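Local coordinates for FBP protein (Leishmania major, PDB 5OEZ) that probably hydrolyses the 1-phosphate of fructose 1,6-bisphosphate with the help of magnesium, giving fructose 6-phosphate in gluconeogenesis, at residues 71-76 with 118-123; 92-97 with 113-118. One frame throughout, in Å; residues are numbered along the deposited sequence.

Interaction 1: residues 71-76 with 118-123; sequences AKLDVI and DPLDGS
In the metal site of this class 1 fructose-1,6-bisphosphatase, Asp74 and Leu73 on the first turn of helix 72-87 meet Leu120 and Ser123 of the Asp-Pro-Leu-Asp-Gly-Ser segment, the Asp-Pro-(Ile/Leu)-Asp-(Gly/Ser)-(Ser/Thr) motif of the lithium-sensitive phosphatase superfamily. The chain turns a corner at Pro119, where strand 113-121 leaves its straight course. Asp74, Asp118 and Leu120 bind the first manganese ion in another crystal structure of this protein, and Asp118 and Asp121 the second. This chain carries neither metal. Asp74 OD1 lies 3.6 Å from Leu120 O. Both are acceptors, a pairing that suits a shared cation. Asp74 OD1 also comes close to Glu98 OE2, another ligand of the first manganese, and Asp118 OD1 is 6.4 Å away from Asp74 OD1. The metal would probably offset this gathering of negative charge.

Beside the carboxylate runs a small apolar contact. Leu73 CB rests 3.7 Å from Leu120 CD2, and the two side chains cross obliquely. Ile46 of helix 27-47 touches Leu73, while Ser77 touches Leu120. Ser123 reaches the carboxylate with its hydroxyl anti to its own backbone N (chi1 -171°). Its CB sits 3.3 Å from Asp74 OD1, and Ser123 OG gives a weak hydrogen bond of 3.2 Å to Asp74 OD2.

Interaction 2: residues 92-97 with 113-118; sequences CVLGSE and YLIFFD
Cys92 N donates to Tyr113 O, and Val93 N adds a weak bond to the same oxygen, starting a parallel strand pairing in which Val93, Leu94, Gly95 and Ser96 face Leu114, Ile115, Phe116 and Phe117. Ile115 N then bonds Val93 O, and Gly95 N bonds Ile115 O at 2.8 Å. Phe117 N meets Gly95 O almost straight on (C=O...N 174°), and Glu97 N closes the series on Phe117 O.

On one face, Leu94 CD1 lies 3.6 Å from Ile115 CG2. Phe117 CG stands between its backbone N and carbonyl carbon (chi1 64°), and the ring beyond it lies against the neighbouring strand. Ser96 CA sits over that ring as a CH-pi contact, 4.1 Å from the centroid, and Leu94 CG is at its edge. On the other face, Phe116 CD1 lies 3.8 Å from Gly95 CA.

Past the last bond, Glu97 OE1 is 3.1 Å from Asp118 OD2, two acceptors with their carboxylates turned 53° apart. Arg280 forms a salt bridge with Glu97 OE2. Asn78 holds Ser96 OG, and Phe81 meets the Phe117 ring. Helix 150-158 packs on Val93, Leu114 and Phe116. These neighbouring strands deliver Glu97 and Asp118 to the two-manganese site of the FBPase fold.

From the N terminus, the chain enters helix 72-87 through residues 71-76, then forms strand 91-96. It continues through 103-104 and returns as strand 113-121. Interaction 2 closes the inner loop, between 92-97 and 113-118. Interaction 1 closes the wider loop around it when residues 118-123 reach the start of the helix, so the two are nested. They share Asp118 and touch where Pro119 CD packs 4.0 Å from Ser96 OG. Interaction 2 joins two neighbouring strands of the large mixed sheet, and interaction 1 ties the end of one of them to the helix. Together they assemble manganese ligands from three places in the sequence.

Interaction 1: residues 71-76 with 118-123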
# COMPACT_ATOMS: atom_id res chain seq x y z
N ALA C 71 15.42 13.98 -13.91
CA ALA C 71 15.52 15.26 -13.20
C ALA C 71 14.22 15.84 -12.58
O ALA C 71 14.31 16.78 -11.81
CB ALA C 71 16.18 16.30 -14.11
N LYS C 72 13.04 15.28 -12.88
CA LYS C 72 11.79 15.67 -12.19
C LYS C 72 11.83 15.20 -10.72
O LYS C 72 11.44 15.93 -9.81
CB LYS C 72 10.58 15.07 -12.92
CG LYS C 72 9.21 15.44 -12.36
CD LYS C 72 8.78 16.85 -12.73
CE LYS C 72 7.75 17.34 -11.68
NZ LYS C 72 6.75 18.32 -12.20
N LEU C 73 12.30 13.97 -10.52
CA LEU C 73 12.53 13.39 -9.20
C LEU C 73 13.47 14.22 -8.33
O LEU C 73 13.24 14.33 -7.12
CB LEU C 73 13.07 11.95 -9.34
CG LEU C 73 12.08 10.79 -9.26
CD1 LEU C 73 11.83 10.45 -7.80
CD2 LEU C 73 10.75 11.05 -9.96
N ASP C 74 14.53 14.75 -8.93
CA ASP C 74 15.47 15.67 -8.24
C ASP C 74 14.78 16.91 -7.69
O ASP C 74 15.01 17.30 -6.54
CB ASP C 74 16.57 16.15 -9.20
CG ASP C 74 17.64 15.10 -9.44
OD1 ASP C 74 18.12 14.50 -8.46
OD2 ASP C 74 18.02 14.91 -10.62
N VAL C 75 13.94 17.53 -8.51
CA VAL C 75 13.27 18.76 -8.13
C VAL C 75 12.30 18.48 -6.99
O VAL C 75 12.32 19.19 -5.98
CB VAL C 75 12.56 19.40 -9.34
CG1 VAL C 75 11.69 20.58 -8.92
CG2 VAL C 75 13.59 19.85 -10.37
N ILE C 76 11.48 17.44 -7.15
CA ILE C 76 10.49 17.04 -6.14
C ILE C 76 11.17 16.72 -4.81
O ILE C 76 10.73 17.19 -3.77
CB ILE C 76 9.66 15.82 -6.61
CG1 ILE C 76 8.70 16.22 -7.73
CG2 ILE C 76 8.84 15.21 -5.48
CD1 ILE C 76 8.34 15.07 -8.65
N ASP C 118 21.95 15.82 0.58
CA ASP C 118 21.81 15.46 -0.82
C ASP C 118 20.42 14.80 -0.94
O ASP C 118 20.23 13.66 -0.51
CB ASP C 118 22.94 14.51 -1.22
CG ASP C 118 22.89 14.12 -2.70
OD1 ASP C 118 22.06 14.65 -3.47
OD2 ASP C 118 23.74 13.29 -3.11
N PRO C 119 19.43 15.52 -1.51
CA PRO C 119 18.06 14.97 -1.49
C PRO C 119 17.87 13.69 -2.31
O PRO C 119 17.05 12.86 -1.94
CB PRO C 119 17.21 16.11 -2.07
CG PRO C 119 18.15 16.90 -2.91
CD PRO C 119 19.50 16.79 -2.25
N LEU C 120 18.62 13.54 -3.39
CA LEU C 120 18.53 12.36 -4.24
C LEU C 120 19.83 12.09 -5.01
O LEU C 120 20.04 12.62 -6.08
CB LEU C 120 17.31 12.49 -5.17
CG LEU C 120 16.83 11.19 -5.81
CD1 LEU C 120 16.33 10.20 -4.76
CD2 LEU C 120 15.72 11.53 -6.79
N ASP C 121 20.69 11.25 -4.43
CA ASP C 121 21.89 10.74 -5.09
C ASP C 121 21.53 9.64 -6.10
O ASP C 121 20.75 8.73 -5.81
CB ASP C 121 22.89 10.19 -4.04
CG ASP C 121 23.81 9.09 -4.59
OD1 ASP C 121 24.77 9.41 -5.33
OD2 ASP C 121 23.57 7.90 -4.28
N GLY C 122 22.18 9.71 -7.27
CA GLY C 122 22.14 8.65 -8.26
C GLY C 122 20.89 8.72 -9.10
O GLY C 122 20.44 7.70 -9.59
N SER C 123 20.37 9.92 -9.33
CA SER C 123 19.01 10.11 -9.86
C SER C 123 18.75 9.51 -11.25
O SER C 123 17.62 9.09 -11.52
CB SER C 123 18.66 11.59 -9.88
OG SER C 123 17.29 11.78 -10.19

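Interaction 2: residues 92-97 with 113-118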
# COMPACT_ATOMS: atom_id res chain seq x y z
N CYS C 92 18.26 26.12 11.78
CA CYS C 92 18.75 27.48 11.57
C CYS C 92 19.08 27.71 10.09
O CYS C 92 18.65 28.70 9.49
CB CYS C 92 20.03 27.67 12.40
SG CYS C 92 20.63 29.35 12.32
N VAL C 93 19.82 26.77 9.52
CA VAL C 93 20.35 26.90 8.19
C VAL C 93 20.17 25.58 7.45
O VAL C 93 20.39 24.52 8.02
CB VAL C 93 21.88 27.23 8.27
CG1 VAL C 93 22.61 27.09 6.94
CG2 VAL C 93 22.07 28.62 8.84
N LEU C 94 19.83 25.69 6.17
CA LEU C 94 19.62 24.58 5.28
C LEU C 94 20.62 24.68 4.15
O LEU C 94 20.81 25.75 3.58
CB LEU C 94 18.24 24.72 4.67
CG LEU C 94 17.38 23.49 4.62
CD1 LEU C 94 16.89 23.16 6.01
CD2 LEU C 94 16.20 23.77 3.71
N GLY C 95 21.24 23.57 3.80
CA GLY C 95 22.10 23.50 2.63
C GLY C 95 21.74 22.29 1.79
O GLY C 95 21.96 21.16 2.20
N SER C 96 21.19 22.54 0.61
CA SER C 96 20.94 21.49 -0.38
C SER C 96 22.08 21.42 -1.39
O SER C 96 22.45 22.45 -1.93
CB SER C 96 19.66 21.81 -1.12
OG SER C 96 19.39 20.80 -2.07
N GLU C 97 22.57 20.22 -1.68
CA GLU C 97 23.64 20.02 -2.66
C GLU C 97 23.37 20.64 -4.03
O GLU C 97 24.30 21.11 -4.68
CB GLU C 97 23.94 18.53 -2.87
CG GLU C 97 25.26 18.26 -3.56
CD GLU C 97 25.58 16.76 -3.60
OE1 GLU C 97 24.79 16.02 -4.18
OE2 GLU C 97 26.61 16.27 -3.05
N TYR C 113 19.89 23.78 14.52
CA TYR C 113 20.60 22.81 13.69
C TYR C 113 20.96 23.38 12.32
O TYR C 113 20.17 24.11 11.71
CB TYR C 113 19.78 21.52 13.54
CG TYR C 113 19.71 20.73 14.83
CD1 TYR C 113 20.86 20.22 15.41
CD2 TYR C 113 18.49 20.48 15.45
CE1 TYR C 113 20.82 19.48 16.58
CE2 TYR C 113 18.44 19.75 16.63
CZ TYR C 113 19.60 19.26 17.20
OH TYR C 113 19.56 18.53 18.37
N LEU C 114 22.16 23.05 11.85
CA LEU C 114 22.58 23.30 10.47
C LEU C 114 22.51 21.95 9.79
O LEU C 114 23.11 21.00 10.27
CB LEU C 114 24.03 23.82 10.41
CG LEU C 114 24.35 25.18 11.05
CD1 LEU C 114 24.60 25.06 12.54
CD2 LEU C 114 25.58 25.80 10.38
N ILE C 115 21.78 21.86 8.68
CA ILE C 115 21.62 20.58 8.00
C ILE C 115 22.00 20.70 6.53
O ILE C 115 21.59 21.62 5.84
CB ILE C 115 20.22 19.97 8.19
CG1 ILE C 115 20.11 18.64 7.44
CG2 ILE C 115 19.12 20.91 7.74
CD1 ILE C 115 19.00 17.74 7.97
N PHE C 116 22.84 19.77 6.08
CA PHE C 116 23.34 19.74 4.73
C PHE C 116 22.93 18.40 4.18
O PHE C 116 23.25 17.38 4.79
CB PHE C 116 24.86 19.93 4.73
CG PHE C 116 25.25 21.26 5.24
CD1 PHE C 116 25.26 22.35 4.40
CD2 PHE C 116 25.54 21.44 6.58
CE1 PHE C 116 25.59 23.62 4.87
CE2 PHE C 116 25.87 22.70 7.07
CZ PHE C 116 25.89 23.79 6.21
N PHE C 117 22.23 18.41 3.06
CA PHE C 117 21.68 17.18 2.54
C PHE C 117 21.81 17.06 1.03
O PHE C 117 21.83 18.04 0.32
CB PHE C 117 20.21 17.04 2.99
CG PHE C 117 19.30 18.10 2.43
CD1 PHE C 117 19.16 19.33 3.06
CD2 PHE C 117 18.58 17.86 1.27
CE1 PHE C 117 18.32 20.30 2.53
CE2 PHE C 117 17.76 18.84 0.73
CZ PHE C 117 17.64 20.07 1.35
N ASP C 118 21.95 15.82 0.58
CA ASP C 118 21.81 15.46 -0.82
C ASP C 118 20.42 14.80 -0.94
O ASP C 118 20.23 13.66 -0.51
CB ASP C 118 22.94 14.51 -1.22
CG ASP C 118 22.89 14.12 -2.70
OD1 ASP C 118 22.06 14.65 -3.47
OD2 ASP C 118 23.74 13.29 -3.11